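Long-range contact in N5-carboxyaminoimidazole ribonucleotide synthetase (PDB 3R5H), which probably carboxylates aminoimidazole ribonucleotide to its N5-carboxy form at the cost of ATP, in bacterial purine biosynthesis: residues Lys195-Ile200 and Met262-Asp267. Sequence-based numbering, arbitrary orientation.
Sequences KEVSVI and MFATAD. With ADP (adenosine-5'-diphosphate), chain C.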
loop_
_atom_site.group_PDB
_atom_site.type_symbol
_atom_site.label_atom_id
_atom_site.label_comp_id
_atom_site.label_asym_id
_atom_site.label_seq_id
_atom_site.Cartn_x
_atom_site.Cartn_y
_atom_site.Cartn_z
ATOM N N LYS A 195 30.442 -5.780 -2.814
ATOM C CA LYS A 195 28.990 -5.577 -2.986
ATOM C C LYS A 195 28.651 -4.186 -3.481
ATOM O O LYS A 195 29.308 -3.214 -3.120
ATOM C CB LYS A 195 28.259 -5.755 -1.645
ATOM C CG LYS A 195 28.584 -7.024 -0.872
ATOM C CD LYS A 195 27.790 -8.199 -1.373
ATOM C CE LYS A 195 27.782 -9.340 -0.328
ATOM N NZ LYS A 195 27.103 -10.541 -0.874
ATOM N N GLU A 196 27.601 -4.104 -4.289
ATOM C CA GLU A 196 26.918 -2.844 -4.579
ATOM C C GLU A 196 25.737 -2.742 -3.633
ATOM O O GLU A 196 24.942 -3.669 -3.531
ATOM C CB GLU A 196 26.408 -2.804 -6.019
ATOM C CG GLU A 196 27.495 -2.840 -7.054
ATOM C CD GLU A 196 27.059 -2.254 -8.382
ATOM O OE1 GLU A 196 27.235 -2.956 -9.399
ATOM O OE2 GLU A 196 26.539 -1.102 -8.417
ATOM N N VAL A 197 25.647 -1.613 -2.931
ATOM C CA VAL A 197 24.600 -1.366 -1.968
ATOM C C VAL A 197 23.993 0.013 -2.230
ATOM O O VAL A 197 24.629 0.853 -2.844
ATOM C CB VAL A 197 25.142 -1.423 -0.494
ATOM C CG1 VAL A 197 25.834 -2.767 -0.217
ATOM C CG2 VAL A 197 26.085 -0.241 -0.186
ATOM N N SER A 198 22.769 0.239 -1.756
ATOM C CA SER A 198 22.189 1.575 -1.787
ATOM C C SER A 198 21.396 1.848 -0.522
ATOM O O SER A 198 20.932 0.926 0.174
ATOM C CB SER A 198 21.263 1.748 -2.991
ATOM O OG SER A 198 20.154 0.873 -2.861
ATOM N N VAL A 199 21.230 3.135 -0.258
ATOM C CA VAL A 199 20.467 3.632 0.858
ATOM C C VAL A 199 19.562 4.732 0.324
ATOM O O VAL A 199 20.019 5.621 -0.400
ATOM C CB VAL A 199 21.422 4.194 1.965
ATOM C CG1 VAL A 199 20.634 4.910 3.046
ATOM C CG2 VAL A 199 22.221 3.066 2.595
ATOM N N ILE A 200 18.275 4.646 0.660
ATOM C CA ILE A 200 17.321 5.705 0.383
ATOM C C ILE A 200 17.225 6.615 1.605
ATOM O O ILE A 200 16.934 6.149 2.715
ATOM C CB ILE A 200 15.898 5.142 0.073
ATOM C CG1 ILE A 200 15.938 3.949 -0.910
ATOM C CG2 ILE A 200 14.933 6.264 -0.368
ATOM C CD1 ILE A 200 16.362 4.276 -2.314
ATOM N N MET A 262 26.219 2.911 -3.888
ATOM C CA MET A 262 27.559 2.782 -3.307
ATOM C C MET A 262 28.257 1.466 -3.682
ATOM O O MET A 262 27.588 0.479 -4.000
ATOM C CB MET A 262 27.457 2.897 -1.776
ATOM C CG MET A 262 26.781 4.205 -1.275
ATOM S SD MET A 262 26.589 4.172 0.524
ATOM C CE MET A 262 25.396 5.448 0.888
ATOM N N PHE A 263 29.592 1.471 -3.667
ATOM C CA PHE A 263 30.391 0.244 -3.769
ATOM C C PHE A 263 30.967 -0.052 -2.383
ATOM O O PHE A 263 31.505 0.832 -1.731
ATOM C CB PHE A 263 31.551 0.389 -4.763
ATOM C CG PHE A 263 31.142 0.776 -6.171
ATOM C CD1 PHE A 263 31.889 1.703 -6.882
ATOM C CD2 PHE A 263 30.025 0.218 -6.786
ATOM C CE1 PHE A 263 31.539 2.072 -8.206
ATOM C CE2 PHE A 263 29.665 0.573 -8.099
ATOM C CZ PHE A 263 30.430 1.503 -8.807
ATOM N N ALA A 264 30.850 -1.299 -1.941
ATOM C CA ALA A 264 31.370 -1.707 -0.638
ATOM C C ALA A 264 32.431 -2.770 -0.840
ATOM O O ALA A 264 32.170 -3.819 -1.452
ATOM C CB ALA A 264 30.236 -2.242 0.257
ATOM N N THR A 265 33.633 -2.486 -0.356
ATOM C CA THR A 265 34.748 -3.420 -0.490
ATOM C C THR A 265 34.741 -4.416 0.659
ATOM O O THR A 265 34.154 -4.155 1.711
ATOM C CB THR A 265 36.104 -2.712 -0.456
ATOM O OG1 THR A 265 36.376 -2.293 0.892
ATOM C CG2 THR A 265 36.124 -1.519 -1.417
ATOM N N ALA A 266 35.405 -5.552 0.443
ATOM C CA ALA A 266 35.629 -6.553 1.491
ATOM C C ALA A 266 36.254 -5.905 2.732
ATOM O O ALA A 266 35.871 -6.215 3.863
ATOM C CB ALA A 266 36.512 -7.667 0.962
ATOM N N ASP A 267 37.183 -4.974 2.497
ATOM C CA ASP A 267 37.906 -4.254 3.551
ATOM C C ASP A 267 37.087 -3.221 4.339
ATOM O O ASP A 267 37.615 -2.567 5.249
ATOM C CB ASP A 267 39.160 -3.570 2.962
ATOM C CG ASP A 267 40.392 -4.482 2.954
ATOM O OD1 ASP A 267 41.268 -4.293 2.067
ATOM O OD2 ASP A 267 40.501 -5.377 3.835
HETATM P PB ADP C . 24.693 3.247 -14.846
HETATM O O1B ADP C . 24.550 3.511 -16.317
HETATM O O2B ADP C . 24.058 4.341 -14.043
HETATM O O3B ADP C . 24.304 1.857 -14.416
HETATM P PA ADP C . 27.132 2.899 -13.320
HETATM O O1A ADP C . 26.181 2.397 -12.263
HETATM O O2A ADP C . 28.070 4.036 -13.005
HETATM O O3A ADP C . 26.292 3.335 -14.632
HETATM O "O5'" ADP C . 28.046 1.671 -13.804
HETATM C "C5'" ADP C . 27.439 0.441 -14.195
HETATM C "C4'" ADP C . 28.131 -0.720 -13.500
HETATM O "O4'" ADP C . 29.518 -0.751 -13.863
HETATM C "C3'" ADP C . 28.094 -0.594 -11.985
HETATM O "O3'" ADP C . 26.963 -1.268 -11.430
HETATM C "C2'" ADP C . 29.382 -1.254 -11.552
HETATM O "O2'" ADP C . 29.164 -2.668 -11.456
HETATM C "C1'" ADP C . 30.326 -1.032 -12.711
HETATM N N9 ADP C . 31.206 0.124 -12.416
HETATM C C8 ADP C . 30.994 1.408 -12.776
HETATM N N7 ADP C . 31.995 2.216 -12.352
HETATM C C5 ADP C . 32.884 1.442 -11.718
HETATM C C6 ADP C . 34.176 1.642 -11.031
HETATM N N6 ADP C . 34.754 2.869 -10.932
HETATM N N1 ADP C . 34.763 0.538 -10.490
HETATM C C2 ADP C . 34.229 -0.694 -10.555
HETATM N N3 ADP C . 33.063 -0.936 -11.168
HETATM C C4 ADP C . 32.359 0.066 -11.753
HETATM O O HOH W 1 26.199 0.833 -6.687
#
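Glu196 and Phe263 both turn CG anti to their own carbonyl carbon (chi1 -64° and -57°). As cross-strand partners on one face of the sheet, with matching chi1, they lie side by side, pointing the same way. Glu196 then runs on extended. Its OE2 reaches the edge of the Phe263 ring, 3.6 Å from CE2, with the carboxylate and ring planes 75° apart. Glu196 OE1 accepts hydrogen bonds from both ribose hydroxyls of ADP, O3' at 2.7 Å and O2' at 2.8 Å. The ring of Phe263 meets the adenine obliquely, CZ lying 3.8 Å from ADP C4. The ribose is gripped from one strand and the base is touched from its neighbour. These adjacent antiparallel strands, 195-203 and 256-264, form part of the nucleotide site of the ATP-grasp domain; Lys153 and Val191 also hydrogen-bond to ADP. Lys195 pairs with Ala264 and Val197 with Met262, each through two backbone hydrogen bonds; Glu196 and Phe263 form the non-hydrogen-bonded pair between them. A water lies within hydrogen-bonding distance of Glu196 OE2 and Met262 O. On the other face of the sheet, Val197 CG2 packs on Met262 CB at 3.8 Å. Met262 CE lies 4.3 Å from Val199 CB, and Ala241 of helix 235-251 touches both residues. Lys195 NZ forms a salt bridge with Glu216.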